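Local coordinates for transcriptional regulator (Bacillus subtilis, PDB 1VI0), which represses transcription of genes for fatty acid transport and beta-oxidation, its binding to DNA being specifically inhibited by long-chain fatty acyl-CoA compounds, at the interface of chains A and B. Sequence-based numbering; all coordinates share one arbitrary frame. Chains: chain A/B, transcriptional regulator.

Contact 1: the interface of chains A and B. Residues chain A 113-114; chain B 24-25, 28.
The end of the first helix of the TetR-type DNA-binding domain of chain B, B:Asn24 at the close of helix 9-24 with B:Gly25 and B:Gln28 after it, meets A:Ser113 and A:Asn114 in the loop between helices 100-109 and 115-141 of the partner. A:Asn114 carries the contact through its side-chain amide. With CG anti to the backbone N (chi1 -173°), the amide is carried across to chain B, and A:Asn114 ND2 donates to the main-chain carbonyl O of B:Asn24 at 3.1 Å. The bond is moderately bent, 147° at the hydrogen, and the carbonyl oxygen sits a little out of the plane of the A:Asn114 amide. The side chain of B:Gln28, extended beyond CG, brings its own amide obliquely across that of A:Asn114. As modelled, A:Asn114 ND2 lies 3.0 Å from B:Gln28 NE2, two nitrogens that both donate; a turned B:Gln28 amide, with oxygen in place of nitrogen, would make this pair a plausible hydrogen bond, so the modelled orientation is doubtful. Replacing A:Asn114 by an alanine would probably leave the B:Asn24 carbonyl without this donor and open a gap beside B:Gln28. Beside the amides, A:Ser113 makes a lesser contact with the bare backbone of the glycine: the hydroxyl OG of A:Ser113 stands 3.6 Å from B:Gly25 CA.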
loop_
_atom_site.group_PDB
_atom_site.type_symbol
_atom_site.label_atom_id
_atom_site.label_comp_id
_atom_site.label_asym_id
_atom_site.label_seq_id
_atom_site.Cartn_x
_atom_site.Cartn_y
_atom_site.Cartn_z
ATOM N N SER A 113 -10.057 -1.863 6.035
ATOM C CA SER A 113 -9.272 -2.606 6.999
ATOM C C SER A 113 -10.097 -3.692 7.660
ATOM O O SER A 113 -9.564 -4.634 8.257
ATOM C CB SER A 113 -8.661 -1.677 8.054
ATOM O OG SER A 113 -9.716 -1.064 8.786
ATOM N N ASN A 114 -11.429 -3.578 7.528
ATOM C CA ASN A 114 -12.186 -4.750 8.070
ATOM C C ASN A 114 -11.592 -5.953 7.315
ATOM O O ASN A 114 -11.367 -5.820 6.101
ATOM C CB ASN A 114 -13.656 -4.631 7.756
ATOM C CG ASN A 114 -14.420 -5.748 8.474
ATOM O OD1 ASN A 114 -14.801 -6.727 7.856
ATOM N ND2 ASN A 114 -14.582 -5.535 9.776
ATOM N N ASN B 24 -11.511 -5.198 14.811
ATOM C CA ASN B 24 -12.654 -4.853 13.975
ATOM C C ASN B 24 -12.338 -3.857 12.861
ATOM O O ASN B 24 -12.998 -3.789 11.810
ATOM C CB ASN B 24 -13.737 -4.278 14.902
ATOM C CG ASN B 24 -13.891 -4.840 16.283
ATOM O OD1 ASN B 24 -14.130 -6.041 16.517
ATOM N ND2 ASN B 24 -13.838 -3.999 17.330
ATOM N N GLY B 25 -11.234 -3.143 12.983
ATOM C CA GLY B 25 -10.883 -2.090 12.015
ATOM C C GLY B 25 -11.129 -0.768 12.747
ATOM O O GLY B 25 -11.987 -0.739 13.635
ATOM N N GLN B 28 -14.891 0.711 12.722
ATOM C CA GLN B 28 -15.828 0.051 13.653
ATOM C C GLN B 28 -15.428 0.168 15.107
ATOM O O GLN B 28 -16.279 0.040 16.022
ATOM C CB GLN B 28 -15.877 -1.438 13.259
ATOM C CG GLN B 28 -16.868 -1.711 12.125
ATOM C CD GLN B 28 -16.529 -3.045 11.459
ATOM O OE1 GLN B 28 -16.583 -4.084 12.113
ATOM N NE2 GLN B 28 -16.127 -2.987 10.198
#

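Contact 2: the interface of chains A and B. Residues chain A 25, 108-109; chain B 112-113, 118.
A:Glu109, at the end of helix 100-109, meets B:Ser113 in the loop ahead of helix 115-142, and this is the tight part of the contact. The hydroxyl OG of B:Ser113 donates to the carboxylate OE2 of A:Glu109 at 2.6 Å, on the syn lone pair, the side facing the other oxygen. B:Ser113 holds OG anti to its own N (chi1 166°), which turns the hydroxyl towards the acid. The other carboxylate oxygen, A:Glu109 OE1, stays 3.6 Å from B:Ser113 OG.

Packing is looser at A:Leu108, where the methyl CD2 of A:Leu108 rests over the centre of one face of the B:Arg118 guanidinium, 3.9 Å from B:Arg118 CZ. Second-shell bonds fix that flat group: B:Arg118 NH1 donates, in the guanidinium plane, to the carbonyl O of B:Gln112 at 2.6 Å and to the carbonyl O of B:Ser113 at 2.7 Å. The first carbonyl is met in its plane, the second from above. B:Arg118 thereby braces the loop that presents the serine. A:Gly25 lies at the loose margin, with A:Gly25 CA 3.7 Å from B:Ser113 OG. The patch joins the two subunits of the homodimer close to the DNA-binding domain.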
loop_
_atom_site.group_PDB
_atom_site.type_symbol
_atom_site.label_atom_id
_atom_site.label_comp_id
_atom_site.label_asym_id
_atom_site.label_seq_id
_atom_site.Cartn_x
_atom_site.Cartn_y
_atom_site.Cartn_z
ATOM N N GLY A 25 -16.202 9.260 0.264
ATOM C CA GLY A 25 -15.548 8.262 1.129
ATOM C C GLY A 25 -16.554 7.067 1.167
ATOM O O GLY A 25 -17.761 7.322 1.118
ATOM N N LEU A 108 -7.337 4.743 -2.108
ATOM C CA LEU A 108 -7.866 5.061 -0.803
ATOM C C LEU A 108 -9.098 4.251 -0.440
ATOM O O LEU A 108 -9.024 3.478 0.544
ATOM C CB LEU A 108 -8.231 6.556 -0.718
ATOM C CG LEU A 108 -7.267 7.538 -0.088
ATOM C CD1 LEU A 108 -5.855 7.059 0.071
ATOM C CD2 LEU A 108 -7.295 8.884 -0.864
ATOM N N GLU A 109 -10.174 4.362 -1.205
ATOM C CA GLU A 109 -11.448 3.745 -0.807
ATOM C C GLU A 109 -11.539 2.257 -0.794
ATOM O O GLU A 109 -12.305 1.668 -0.006
ATOM C CB GLU A 109 -12.594 4.408 -1.593
ATOM C CG GLU A 109 -12.591 5.937 -1.415
ATOM C CD GLU A 109 -12.752 6.383 0.012
ATOM O OE1 GLU A 109 -13.289 5.613 0.878
ATOM O OE2 GLU A 109 -12.330 7.504 0.323
ATOM N N GLN B 112 -5.815 6.548 5.296
ATOM C CA GLN B 112 -7.160 6.895 5.627
ATOM C C GLN B 112 -7.894 7.743 4.585
ATOM O O GLN B 112 -7.268 8.590 3.946
ATOM C CB GLN B 112 -7.078 7.761 6.937
ATOM C CG GLN B 112 -6.525 6.923 8.090
ATOM C CD GLN B 112 -7.487 5.816 8.463
ATOM O OE1 GLN B 112 -8.710 5.916 8.233
ATOM N NE2 GLN B 112 -6.968 4.720 9.008
ATOM N N SER B 113 -9.198 7.579 4.481
ATOM C CA SER B 113 -10.007 8.371 3.531
ATOM C C SER B 113 -10.185 9.803 3.997
ATOM O O SER B 113 -10.085 10.759 3.214
ATOM C CB SER B 113 -11.370 7.683 3.356
ATOM O OG SER B 113 -12.264 8.599 2.699
ATOM N N ARG B 118 -5.713 11.669 7.378
ATOM C CA ARG B 118 -4.651 11.189 6.466
ATOM C C ARG B 118 -3.413 12.072 6.573
ATOM O O ARG B 118 -2.283 11.586 6.703
ATOM C CB ARG B 118 -5.167 11.130 5.038
ATOM C CG ARG B 118 -4.064 10.758 4.038
ATOM C CD ARG B 118 -4.649 10.231 2.743
ATOM N NE ARG B 118 -5.279 11.301 1.964
ATOM C CZ ARG B 118 -6.582 11.517 1.905
ATOM N NH1 ARG B 118 -7.433 10.769 2.595
ATOM N NH2 ARG B 118 -7.039 12.489 1.149
#

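Contact 3: the interface of chains A and B. Residues chain A 157, 160-161, 188-189; chain B 157, 160-161, 189.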
loop_
_atom_site.group_PDB
_atom_site.type_symbol
_atom_site.label_atom_id
_atom_site.label_comp_id
_atom_site.label_asym_id
_atom_site.label_seq_id
_atom_site.Cartn_x
_atom_site.Cartn_y
_atom_site.Cartn_z
HETATM N N MSE A 157 7.482 -6.775 -4.805
HETATM C CA MSE A 157 8.288 -5.562 -5.128
HETATM C C MSE A 157 7.678 -4.860 -6.321
HETATM O O MSE A 157 7.484 -3.582 -6.283
HETATM C CB MSE A 157 9.735 -5.924 -5.378
HETATM C CG MSE A 157 10.646 -4.782 -5.729
HETATM SE SE MSE A 157 12.505 -4.868 -6.062
HETATM C CE MSE A 157 12.633 -5.920 -7.658
ATOM N N GLY A 160 4.206 -3.475 -5.377
ATOM C CA GLY A 160 4.237 -2.421 -4.291
ATOM C C GLY A 160 4.884 -1.138 -4.851
ATOM O O GLY A 160 4.402 -0.068 -4.450
ATOM N N THR A 161 5.867 -1.270 -5.715
ATOM C CA THR A 161 6.548 -0.090 -6.313
ATOM C C THR A 161 5.575 0.652 -7.223
ATOM O O THR A 161 5.328 1.849 -7.063
ATOM C CB THR A 161 7.782 -0.563 -7.085
ATOM O OG1 THR A 161 8.753 -1.066 -6.148
ATOM C CG2 THR A 161 8.399 0.556 -7.929
ATOM N N LEU A 188 14.183 1.190 -12.462
ATOM C CA LEU A 188 14.439 0.986 -11.056
ATOM C C LEU A 188 14.149 -0.501 -10.711
ATOM O O LEU A 188 15.000 -1.071 -10.016
ATOM C CB LEU A 188 13.531 1.859 -10.158
ATOM C CG LEU A 188 14.091 3.355 -10.092
ATOM C CD1 LEU A 188 13.041 4.288 -9.644
ATOM C CD2 LEU A 188 15.313 3.300 -9.177
ATOM N N LEU A 189 13.079 -1.080 -11.213
ATOM C CA LEU A 189 12.742 -2.494 -10.921
ATOM C C LEU A 189 13.730 -3.438 -11.609
ATOM O O LEU A 189 14.177 -4.431 -11.007
ATOM C CB LEU A 189 11.303 -2.789 -11.380
ATOM C CG LEU A 189 10.176 -2.068 -10.567
ATOM C CD1 LEU A 189 8.853 -2.158 -11.229
ATOM C CD2 LEU A 189 10.148 -2.662 -9.147
HETATM N N MSE B 157 9.812 3.291 -4.594
HETATM C CA MSE B 157 10.014 1.846 -4.777
HETATM C C MSE B 157 10.429 1.186 -3.460
HETATM O O MSE B 157 9.804 0.130 -3.109
HETATM C CB MSE B 157 11.157 1.593 -5.808
HETATM C CG MSE B 157 11.398 0.057 -5.882
HETATM SE SE MSE B 157 12.843 -0.376 -7.202
HETATM C CE MSE B 157 14.060 0.769 -6.235
ATOM N N GLY B 160 7.333 1.224 -1.090
ATOM C CA GLY B 160 6.216 0.484 -1.680
ATOM C C GLY B 160 6.465 -1.061 -1.532
ATOM O O GLY B 160 5.515 -1.779 -1.250
ATOM N N THR B 161 7.706 -1.425 -1.723
ATOM C CA THR B 161 8.206 -2.812 -1.676
ATOM C C THR B 161 8.089 -3.306 -0.228
ATOM O O THR B 161 7.504 -4.342 0.006
ATOM C CB THR B 161 9.594 -3.000 -2.220
ATOM O OG1 THR B 161 9.608 -2.682 -3.626
ATOM C CG2 THR B 161 10.137 -4.433 -2.015
ATOM N N LEU B 189 15.895 -4.903 -4.083
ATOM C CA LEU B 189 15.948 -3.427 -4.266
ATOM C C LEU B 189 17.306 -3.009 -4.754
ATOM O O LEU B 189 17.338 -2.060 -5.553
ATOM C CB LEU B 189 15.618 -2.787 -2.902
ATOM C CG LEU B 189 14.139 -2.972 -2.491
ATOM C CD1 LEU B 189 13.936 -2.619 -1.030
ATOM C CD2 LEU B 189 13.159 -2.154 -3.345
#
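Helix 151-171 of each subunit packs against its twin in the C-terminal, ligand-binding part of this TetR-family repressor, with A:Met157 facing B:Thr161 and B:Met157 facing A:Thr161; both methionines are selenomethionine.

Apolar contacts come first. Each methionine side chain runs parallel to the opposing threonine: A:Thr161 CG2 touches B:Met157 CB at 3.6 Å, and B:Thr161 CG2 touches A:Met157 CB at 3.7 Å. Anti torsions at chi1 and chi2 (176° and 179° in B:Met157) carry the selenium past the threonine to helix 182-191 of the partner; the bend at chi3 turns CE, which in B:Met157 points to A:Leu188. A:Met157 SE meets the methyl CD2 of B:Leu189 at 3.9 Å, the two side chains running antiparallel. B:Met157 SE reaches A:Leu188 CB at 3.8 Å as well as the methyl CD2 of A:Leu189.

Polar contacts are mostly internal. The hydroxyl OG1 of A:Thr161 donates to the carbonyl O of A:Met157 one turn back at 2.8 Å, and B:Thr161 OG1 to B:Met157 O likewise. Across the interface the two threonine hydroxyls make a weak hydrogen bond, OG1 to OG1.

Backbone packing also brings A:Gly160 O to 3.4 Å from B:Gly160 CA; with no side chains there the helices can come close.

Contact 1 and contact 2 are neighbours, their C-alpha centres about 13 Å apart, and share residues 25 and 113 with the chains exchanged. In contact 1 the loop before the helix that starts at 115 meets the end of the partner's first helix; in contact 2 the end of helix 100-109 meets that loop and the helix after it. The C-alpha centre of contact 3, on helices 151-171 and 182-191, lies about 27 Å from that of contact 1 and about 22 Å from that of contact 2. The homodimer is therefore held both near its DNA-binding domains and through its ligand-binding parts.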